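Local atomic coordinates of delta-endotoxin CYTB (Bacillus thuringiensis serovar kyushuensis, PDB entry 1CBY), a protein that kills the larvae of dipteran insects by making pores in the epithelial cell membrane of their midgut. Residues T45-Q50 and Q56-A61; L124-T129 and F173-E178; D147-E152 and Y167-L172. All coordinates share one frame; numbering follows the deposited sequence.

Interaction 1. Residues T45-Q50 and Q56-A61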
loop_
_atom_site.group_PDB
_atom_site.type_symbol
_atom_site.label_atom_id
_atom_site.label_comp_id
_atom_site.label_asym_id
_atom_site.label_seq_id
_atom_site.Cartn_x
_atom_site.Cartn_y
_atom_site.Cartn_z
ATOM N N THR A 45 -0.719 0.469 8.496
ATOM C CA THR A 45 0.189 1.597 8.553
ATOM C C THR A 45 0.516 2.314 7.237
ATOM O O THR A 45 0.775 1.680 6.210
ATOM C CB THR A 45 1.481 1.151 9.240
ATOM O OG1 THR A 45 1.146 0.375 10.397
ATOM C CG2 THR A 45 2.284 2.338 9.685
ATOM N N VAL A 46 0.491 3.646 7.286
ATOM C CA VAL A 46 0.806 4.492 6.136
ATOM C C VAL A 46 1.854 5.501 6.599
ATOM O O VAL A 46 1.601 6.299 7.506
ATOM C CB VAL A 46 -0.449 5.235 5.608
ATOM C CG1 VAL A 46 -0.068 6.211 4.505
ATOM C CG2 VAL A 46 -1.461 4.240 5.073
ATOM N N PHE A 47 3.042 5.428 6.002
ATOM C CA PHE A 47 4.162 6.309 6.340
ATOM C C PHE A 47 4.561 7.236 5.197
ATOM O O PHE A 47 4.910 6.773 4.107
ATOM C CB PHE A 47 5.409 5.486 6.699
ATOM C CG PHE A 47 5.425 4.940 8.107
ATOM C CD1 PHE A 47 4.360 5.140 8.974
ATOM C CD2 PHE A 47 6.527 4.218 8.559
ATOM C CE1 PHE A 47 4.394 4.631 10.266
ATOM C CE2 PHE A 47 6.568 3.705 9.847
ATOM C CZ PHE A 47 5.501 3.912 10.701
ATOM N N TYR A 48 4.542 8.538 5.461
ATOM C CA TYR A 48 4.963 9.546 4.488
ATOM C C TYR A 48 6.030 10.323 5.253
ATOM O O TYR A 48 5.742 11.343 5.885
ATOM C CB TYR A 48 3.799 10.467 4.099
ATOM C CG TYR A 48 4.143 11.455 3.000
ATOM C CD1 TYR A 48 4.834 12.633 3.282
ATOM C CD2 TYR A 48 3.790 11.206 1.677
ATOM C CE1 TYR A 48 5.163 13.539 2.278
ATOM C CE2 TYR A 48 4.116 12.107 0.662
ATOM C CZ TYR A 48 4.803 13.272 0.972
ATOM O OH TYR A 48 5.128 14.170 -0.022
ATOM N N VAL A 49 7.251 9.801 5.246
ATOM C CA VAL A 49 8.355 10.410 5.982
ATOM C C VAL A 49 9.675 10.218 5.238
ATOM O O VAL A 49 9.719 9.588 4.181
ATOM C CB VAL A 49 8.508 9.751 7.390
ATOM C CG1 VAL A 49 7.218 9.881 8.203
ATOM C CG2 VAL A 49 8.893 8.278 7.247
ATOM N N GLN A 50 10.751 10.758 5.802
ATOM C CA GLN A 50 12.083 10.621 5.224
ATOM C C GLN A 50 12.777 9.435 5.903
ATOM O O GLN A 50 12.507 9.131 7.065
ATOM C CB GLN A 50 12.876 11.912 5.420
ATOM C CG GLN A 50 12.338 13.069 4.590
ATOM C CD GLN A 50 13.040 14.377 4.881
ATOM O OE1 GLN A 50 12.398 15.386 5.162
ATOM N NE2 GLN A 50 14.363 14.370 4.817
ATOM N N GLN A 56 11.768 6.763 14.095
ATOM C CA GLN A 56 10.897 7.539 14.972
ATOM C C GLN A 56 9.436 7.197 14.716
ATOM O O GLN A 56 8.657 7.008 15.651
ATOM C CB GLN A 56 11.126 9.036 14.754
ATOM C CG GLN A 56 10.247 9.939 15.606
ATOM C CD GLN A 56 10.557 11.410 15.405
ATOM O OE1 GLN A 56 11.381 11.777 14.565
ATOM N NE2 GLN A 56 9.899 12.262 16.178
ATOM N N ALA A 57 9.073 7.114 13.443
ATOM C CA ALA A 57 7.707 6.792 13.050
ATOM C C ALA A 57 7.304 5.403 13.548
ATOM O O ALA A 57 6.206 5.208 14.080
ATOM C CB ALA A 57 7.578 6.867 11.534
ATOM N N LEU A 58 8.213 4.448 13.385
ATOM C CA LEU A 58 7.985 3.071 13.791
ATOM C C LEU A 58 7.800 2.985 15.305
ATOM O O LEU A 58 6.956 2.228 15.797
ATOM C CB LEU A 58 9.149 2.198 13.320
ATOM C CG LEU A 58 8.827 0.779 12.845
ATOM C CD1 LEU A 58 7.543 0.747 12.024
ATOM C CD2 LEU A 58 9.992 0.255 12.030
ATOM N N HIS A 59 8.567 3.779 16.043
ATOM C CA HIS A 59 8.455 3.799 17.492
ATOM C C HIS A 59 7.069 4.284 17.890
ATOM O O HIS A 59 6.372 3.630 18.669
ATOM C CB HIS A 59 9.514 4.710 18.103
ATOM C CG HIS A 59 10.816 4.024 18.366
ATOM N ND1 HIS A 59 11.491 3.356 17.377
ATOM C CD2 HIS A 59 11.497 3.908 19.534
ATOM C CE1 HIS A 59 12.562 2.848 17.957
ATOM N NE2 HIS A 59 12.609 3.155 19.263
ATOM N N LEU A 60 6.661 5.415 17.324
ATOM C CA LEU A 60 5.353 5.998 17.607
ATOM C C LEU A 60 4.232 5.034 17.234
ATOM O O LEU A 60 3.253 4.891 17.971
ATOM C CB LEU A 60 5.198 7.329 16.862
ATOM C CG LEU A 60 5.998 8.501 17.445
ATOM C CD1 LEU A 60 6.327 9.535 16.381
ATOM C CD2 LEU A 60 5.219 9.121 18.587
ATOM N N ALA A 61 4.394 4.347 16.110
ATOM C CA ALA A 61 3.397 3.383 15.662
ATOM C C ALA A 61 3.229 2.267 16.702
ATOM O O ALA A 61 2.119 2.010 17.175
ATOM C CB ALA A 61 3.804 2.797 14.318
#
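The ring of Phe47 lies beneath the methyl group of Ala57, whose CB sits over one face, 3.9 Å from the ring centroid and 19° off the ring normal. This is a CH-pi contact, displaced from the centre toward the rim: Ala57 CB comes 3.7 Å from Phe47 CZ and about as close to CE2. Two further methyls close round the far end of the ring near its plane. Leu58 CD1 stands 3.8 Å from Phe47 CE2, on a side chain that crosses the phenyl at about a right angle, and Ala61 CB lies 4.1 Å from Phe47 CZ. With CG beside the backbone N and anti to the carbonyl carbon (chi1 -80°), the ring is directed off the strand into this trio. The contact joins strand 44-48 to helix 54-63, which follows it closely in sequence and folds back across the sheet, the two short segments running at 151°, nearly antiparallel. Ala57 and Ala61, one helical turn apart, both turn their methyls toward the strand, consistent with the helix's close approach to the ring, and Met184, touching Ala57, and Leu172, touching Ala61, extend the apolar lining. Along the edge not paired with strand 165-175, strand 44-48 pairs in parallel with a strand of the second subunit, whose Leu33 packs on Phe47. The side chain of Ser38, where N-terminal processing stops, is about 9 Å from that of Leu58.

Interaction 2. Residues L124-T129 and F173-E178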
loop_
_atom_site.group_PDB
_atom_site.type_symbol
_atom_site.label_atom_id
_atom_site.label_comp_id
_atom_site.label_asym_id
_atom_site.label_seq_id
_atom_site.Cartn_x
_atom_site.Cartn_y
_atom_site.Cartn_z
ATOM N N LEU A 124 -2.432 20.168 11.246
ATOM C CA LEU A 124 -1.355 20.619 10.376
ATOM C C LEU A 124 -1.809 20.503 8.925
ATOM O O LEU A 124 -2.414 19.501 8.540
ATOM C CB LEU A 124 -0.103 19.762 10.587
ATOM C CG LEU A 124 0.499 19.597 11.989
ATOM C CD1 LEU A 124 0.499 20.928 12.727
ATOM C CD2 LEU A 124 -0.271 18.557 12.783
ATOM N N VAL A 125 -1.547 21.533 8.129
ATOM C CA VAL A 125 -1.931 21.515 6.720
ATOM C C VAL A 125 -0.770 20.982 5.889
ATOM O O VAL A 125 0.309 21.573 5.864
ATOM C CB VAL A 125 -2.376 22.914 6.211
ATOM C CG1 VAL A 125 -3.644 23.350 6.929
ATOM C CG2 VAL A 125 -1.289 23.944 6.428
ATOM N N ILE A 126 -0.980 19.832 5.258
ATOM C CA ILE A 126 0.057 19.204 4.448
ATOM C C ILE A 126 -0.203 19.469 2.975
ATOM O O ILE A 126 -1.333 19.346 2.505
ATOM C CB ILE A 126 0.103 17.668 4.664
ATOM C CG1 ILE A 126 0.204 17.341 6.155
ATOM C CG2 ILE A 126 1.277 17.051 3.892
ATOM C CD1 ILE A 126 1.442 17.875 6.834
ATOM N N ASN A 127 0.849 19.827 2.247
ATOM C CA ASN A 127 0.743 20.095 0.817
ATOM C C ASN A 127 1.380 18.957 0.047
ATOM O O ASN A 127 2.604 18.920 -0.123
ATOM C CB ASN A 127 1.435 21.410 0.450
ATOM C CG ASN A 127 0.573 22.613 0.731
ATOM O OD1 ASN A 127 -0.465 22.804 0.098
ATOM N ND2 ASN A 127 0.993 23.432 1.685
ATOM N N SER A 128 0.560 17.986 -0.345
ATOM C CA SER A 128 1.044 16.845 -1.107
ATOM C C SER A 128 -0.105 16.074 -1.735
ATOM O O SER A 128 -0.951 15.532 -1.033
ATOM C CB SER A 128 1.865 15.918 -0.214
ATOM O OG SER A 128 2.529 14.934 -0.989
ATOM N N THR A 129 -0.130 16.025 -3.063
ATOM C CA THR A 129 -1.166 15.299 -3.791
ATOM C C THR A 129 -1.081 13.825 -3.407
ATOM O O THR A 129 -2.080 13.215 -3.033
ATOM C CB THR A 129 -0.975 15.447 -5.315
ATOM O OG1 THR A 129 -0.917 16.840 -5.654
ATOM C CG2 THR A 129 -2.124 14.796 -6.073
ATOM N N PHE A 173 -1.564 6.784 10.517
ATOM C CA PHE A 173 -0.887 7.653 9.569
ATOM C C PHE A 173 0.306 8.269 10.289
ATOM O O PHE A 173 0.221 8.618 11.468
ATOM C CB PHE A 173 -1.816 8.788 9.114
ATOM C CG PHE A 173 -2.994 8.339 8.288
ATOM C CD1 PHE A 173 -2.819 7.865 6.997
ATOM C CD2 PHE A 173 -4.287 8.435 8.790
ATOM C CE1 PHE A 173 -3.919 7.490 6.215
ATOM C CE2 PHE A 173 -5.391 8.063 8.016
ATOM C CZ PHE A 173 -5.204 7.590 6.727
ATOM N N SER A 174 1.419 8.390 9.584
ATOM C CA SER A 174 2.616 9.006 10.137
ATOM C C SER A 174 3.146 9.902 9.013
ATOM O O SER A 174 3.557 9.415 7.952
ATOM C CB SER A 174 3.628 7.936 10.527
ATOM O OG SER A 174 4.667 8.474 11.316
ATOM N N ILE A 175 3.084 11.214 9.232
ATOM C CA ILE A 175 3.500 12.190 8.228
ATOM C C ILE A 175 4.602 13.150 8.688
ATOM O O ILE A 175 4.544 13.709 9.784
ATOM C CB ILE A 175 2.255 12.966 7.695
ATOM C CG1 ILE A 175 2.658 14.263 6.998
ATOM C CG2 ILE A 175 1.252 13.203 8.815
ATOM C CD1 ILE A 175 3.302 14.060 5.663
ATOM N N GLN A 176 5.603 13.327 7.832
ATOM C CA GLN A 176 6.734 14.198 8.112
ATOM C C GLN A 176 7.331 14.718 6.808
ATOM O O GLN A 176 7.787 13.936 5.969
ATOM C CB GLN A 176 7.793 13.433 8.911
ATOM C CG GLN A 176 9.122 14.151 9.104
ATOM C CD GLN A 176 10.078 13.970 7.938
ATOM O OE1 GLN A 176 10.403 12.849 7.549
ATOM N NE2 GLN A 176 10.543 15.076 7.387
ATOM N N ASN A 177 7.323 16.037 6.641
ATOM C CA ASN A 177 7.872 16.663 5.447
ATOM C C ASN A 177 8.142 18.147 5.676
ATOM O O ASN A 177 8.119 18.623 6.814
ATOM C CB ASN A 177 6.930 16.468 4.254
ATOM C CG ASN A 177 5.670 17.294 4.358
ATOM O OD1 ASN A 177 5.415 17.950 5.369
ATOM N ND2 ASN A 177 4.877 17.280 3.303
ATOM N N GLU A 178 8.356 18.878 4.586
ATOM C CA GLU A 178 8.633 20.311 4.643
ATOM C C GLU A 178 7.540 21.064 5.400
ATOM O O GLU A 178 7.827 21.992 6.156
ATOM C CB GLU A 178 8.765 20.895 3.232
ATOM C CG GLU A 178 9.747 20.166 2.314
ATOM C CD GLU A 178 9.166 18.889 1.711
ATOM O OE1 GLU A 178 8.089 18.961 1.079
ATOM O OE2 GLU A 178 9.782 17.814 1.874
#
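The carboxamide of Asn177, the flat group of this contact, meets Ile126 at its nitrogen end: the branch methyl CG2 of Ile126 lies 3.7 Å from Asn177 ND2, displaced from the amide plane. The two side chains pass at a slant. Asn177 has CG between the backbone N and the carbonyl carbon (chi1 72°), which swings the amide up to the isoleucine, while OD1 takes a weak hydrogen bond from Asp179 N. Tyr48 also touches this asparagine.

Ile126 is shared between that amide and a purely apolar neighbour. Its CD1 reaches 3.8 Å from Ile175 CG1, and its CG2 stands 4.0 Å from Ile175 CD1, so the two isoleucines meet tip to tip, each using more than one carbon. Phe131, from the first turn of helix 129-141, touches both. Backbone polar atoms of the loop are matched elsewhere, Ile126 O by Trp132 NE1 and Asn127 N by Asp179 OD2.

Solvent lies on the Asn127 side, whereas Ile126, Ile175 and Asn177 are buried. Ser128, the N-cap of helix 129-141, is also hydrogen-bonded to Tyr48 OH. The segment 124-129 is thus the turn of a helical hairpin, helices 107-122 and 129-141, brought down on the end of strand 165-175, as befits the Cyt toxin fold, in which helical hairpins flank a central beta-sheet.

Interaction 3. Residues D147-E152 and Y167-L172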
loop_
_atom_site.group_PDB
_atom_site.type_symbol
_atom_site.label_atom_id
_atom_site.label_comp_id
_atom_site.label_asym_id
_atom_site.label_seq_id
_atom_site.Cartn_x
_atom_site.Cartn_y
_atom_site.Cartn_z
ATOM N N ASP A 147 -12.918 -7.988 0.681
ATOM C CA ASP A 147 -12.707 -9.382 0.303
ATOM C C ASP A 147 -11.214 -9.705 0.194
ATOM O O ASP A 147 -10.794 -10.837 0.427
ATOM C CB ASP A 147 -13.398 -9.674 -1.034
ATOM C CG ASP A 147 -12.839 -8.848 -2.173
ATOM O OD1 ASP A 147 -12.652 -7.632 -1.985
ATOM O OD2 ASP A 147 -12.583 -9.411 -3.256
ATOM N N THR A 148 -10.420 -8.696 -0.144
ATOM C CA THR A 148 -8.980 -8.852 -0.292
ATOM C C THR A 148 -8.281 -8.557 1.033
ATOM O O THR A 148 -7.058 -8.618 1.127
ATOM C CB THR A 148 -8.435 -7.884 -1.373
ATOM O OG1 THR A 148 -9.349 -7.822 -2.478
ATOM C CG2 THR A 148 -7.098 -8.367 -1.895
ATOM N N GLN A 149 -9.060 -8.230 2.058
ATOM C CA GLN A 149 -8.495 -7.914 3.365
ATOM C C GLN A 149 -8.981 -8.862 4.451
ATOM O O GLN A 149 -8.849 -8.576 5.651
ATOM C CB GLN A 149 -8.862 -6.493 3.760
ATOM C CG GLN A 149 -8.406 -5.435 2.795
ATOM C CD GLN A 149 -8.833 -4.070 3.253
ATOM O OE1 GLN A 149 -8.516 -3.657 4.366
ATOM N NE2 GLN A 149 -9.594 -3.380 2.421
ATOM N N ILE A 150 -9.568 -9.980 4.042
ATOM C CA ILE A 150 -10.067 -10.937 5.007
ATOM C C ILE A 150 -8.899 -11.700 5.638
ATOM O O ILE A 150 -7.969 -12.127 4.947
ATOM C CB ILE A 150 -11.124 -11.886 4.378
ATOM C CG1 ILE A 150 -11.891 -12.615 5.479
ATOM C CG2 ILE A 150 -10.471 -12.864 3.417
ATOM C CD1 ILE A 150 -13.152 -13.300 4.999
ATOM N N ASP A 151 -8.919 -11.759 6.966
ATOM C CA ASP A 151 -7.915 -12.428 7.788
ATOM C C ASP A 151 -6.685 -11.581 8.100
ATOM O O ASP A 151 -5.671 -12.095 8.574
ATOM C CB ASP A 151 -7.524 -13.786 7.198
ATOM C CG ASP A 151 -8.687 -14.768 7.172
ATOM O OD1 ASP A 151 -9.669 -14.561 7.921
ATOM O OD2 ASP A 151 -8.621 -15.749 6.398
ATOM N N GLU A 152 -6.794 -10.276 7.866
ATOM C CA GLU A 152 -5.709 -9.341 8.147
ATOM C C GLU A 152 -5.940 -8.812 9.556
ATOM O O GLU A 152 -7.079 -8.627 9.970
ATOM C CB GLU A 152 -5.717 -8.190 7.143
ATOM C CG GLU A 152 -5.559 -8.614 5.680
ATOM C CD GLU A 152 -4.167 -9.133 5.332
ATOM O OE1 GLU A 152 -3.281 -9.164 6.212
ATOM O OE2 GLU A 152 -3.954 -9.506 4.159
ATOM N N TYR A 167 -17.654 -4.305 12.217
ATOM C CA TYR A 167 -16.222 -4.575 12.245
ATOM C C TYR A 167 -15.393 -3.398 12.733
ATOM O O TYR A 167 -15.864 -2.264 12.780
ATOM C CB TYR A 167 -15.712 -5.058 10.874
ATOM C CG TYR A 167 -15.956 -4.120 9.703
ATOM C CD1 TYR A 167 -15.044 -3.112 9.387
ATOM C CD2 TYR A 167 -17.080 -4.268 8.887
ATOM C CE1 TYR A 167 -15.242 -2.280 8.291
ATOM C CE2 TYR A 167 -17.288 -3.441 7.787
ATOM C CZ TYR A 167 -16.364 -2.448 7.494
ATOM O OH TYR A 167 -16.560 -1.627 6.405
ATOM N N TYR A 168 -14.172 -3.694 13.152
ATOM C CA TYR A 168 -13.248 -2.681 13.620
ATOM C C TYR A 168 -12.181 -2.568 12.551
ATOM O O TYR A 168 -11.786 -3.575 11.961
ATOM C CB TYR A 168 -12.608 -3.111 14.937
ATOM C CG TYR A 168 -13.582 -3.223 16.084
ATOM C CD1 TYR A 168 -14.593 -2.282 16.261
ATOM C CD2 TYR A 168 -13.480 -4.258 17.011
ATOM C CE1 TYR A 168 -15.474 -2.367 17.331
ATOM C CE2 TYR A 168 -14.357 -4.351 18.085
ATOM C CZ TYR A 168 -15.349 -3.402 18.239
ATOM O OH TYR A 168 -16.207 -3.470 19.312
ATOM N N TYR A 169 -11.744 -1.346 12.271
ATOM C CA TYR A 169 -10.709 -1.127 11.273
ATOM C C TYR A 169 -9.728 -0.126 11.858
ATOM O O TYR A 169 -10.101 0.999 12.172
ATOM C CB TYR A 169 -11.329 -0.599 9.989
ATOM C CG TYR A 169 -10.475 -0.823 8.768
ATOM C CD1 TYR A 169 -9.321 -0.070 8.551
ATOM C CD2 TYR A 169 -10.827 -1.777 7.815
ATOM C CE1 TYR A 169 -8.540 -0.259 7.412
ATOM C CE2 TYR A 169 -10.049 -1.971 6.672
ATOM C CZ TYR A 169 -8.911 -1.206 6.480
ATOM O OH TYR A 169 -8.155 -1.375 5.351
ATOM N N ASN A 170 -8.485 -0.556 12.035
ATOM C CA ASN A 170 -7.456 0.295 12.618
ATOM C C ASN A 170 -6.467 0.750 11.562
ATOM O O ASN A 170 -5.931 -0.064 10.800
ATOM C CB ASN A 170 -6.717 -0.448 13.727
ATOM C CG ASN A 170 -7.656 -1.039 14.762
ATOM O OD1 ASN A 170 -8.630 -0.401 15.173
ATOM N ND2 ASN A 170 -7.372 -2.265 15.184
ATOM N N ILE A 171 -6.202 2.052 11.558
ATOM C CA ILE A 171 -5.298 2.701 10.610
ATOM C C ILE A 171 -4.358 3.617 11.395
ATOM O O ILE A 171 -4.722 4.110 12.463
ATOM C CB ILE A 171 -6.097 3.595 9.617
ATOM C CG1 ILE A 171 -7.092 2.758 8.817
ATOM C CG2 ILE A 171 -5.158 4.320 8.666
ATOM C CD1 ILE A 171 -8.071 3.586 8.011
ATOM N N LEU A 172 -3.143 3.808 10.893
ATOM C CA LEU A 172 -2.201 4.707 11.546
ATOM C C LEU A 172 -1.441 5.463 10.479
ATOM O O LEU A 172 -0.795 4.861 9.618
ATOM C CB LEU A 172 -1.216 3.965 12.455
ATOM C CG LEU A 172 -0.259 4.914 13.195
ATOM C CD1 LEU A 172 -0.331 4.707 14.696
ATOM C CD2 LEU A 172 1.167 4.745 12.690
#
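Gln149 and Tyr169 make the whole of the close contact: Tyr169 OH donates a hydrogen bond to Gln149 OE1 across 2.5 Å. The phenol approaches at a C=O...O angle of 134°, tilted 19° from the carbonyl plane, and the amide and ring stand almost perpendicular, 89° apart. Gln149 gets there by an extended chain, CD anti to CA (chi2 179°). OE1 lies at the ring edge beside CE2 and OH, and Ile171 CG1 lies in the ring plane at the CE1 side. The amide is gripped at both ends, since Trp154 NE1 donates to the same OE1 and NE2 is bonded to Gly141 O.

Elsewhere the two segments stand well apart. The type II turn from Gln149 to Glu152, closed by a weak backbone bond, carries Asp151 out into solvent, while Asp147 forms a salt bridge with Lys140 of the second subunit. Little surface is buried between the segments, 76 Å².

What joins loop 147-152 to strand 165-175 directly is therefore polar. With its partners on both ends the Gln149 amide has its orientation defined, and Tyr169 OH, also bonded to Asn44 OD1, has one proton for two oxygens, which probably makes one link the weaker unless the Asn44 amide is turned.

How the interactions relate
Strand 165-175 runs through the comparison: interaction 2 uses its C-terminal end and interaction 3 the part before it, the contact centres about 24 Å apart and on opposite sides of the chain's centre, and interaction 1 belongs to its parallel neighbour, strand 44-48. Interaction 1 is fully buried and apolar, a helix on the sheet; interaction 2 is mostly buried but mixes aliphatic contact with an amide near an exposed loop; interaction 3 is partly buried and polar, with the least surface. Backbone bonds sew the first to the others, Val46 N to Leu172 O (2.9 Å) and Tyr48 O to Gln176 N (2.8 Å). Interactions 1 and 3 also touch the second subunit, unlike interaction 2.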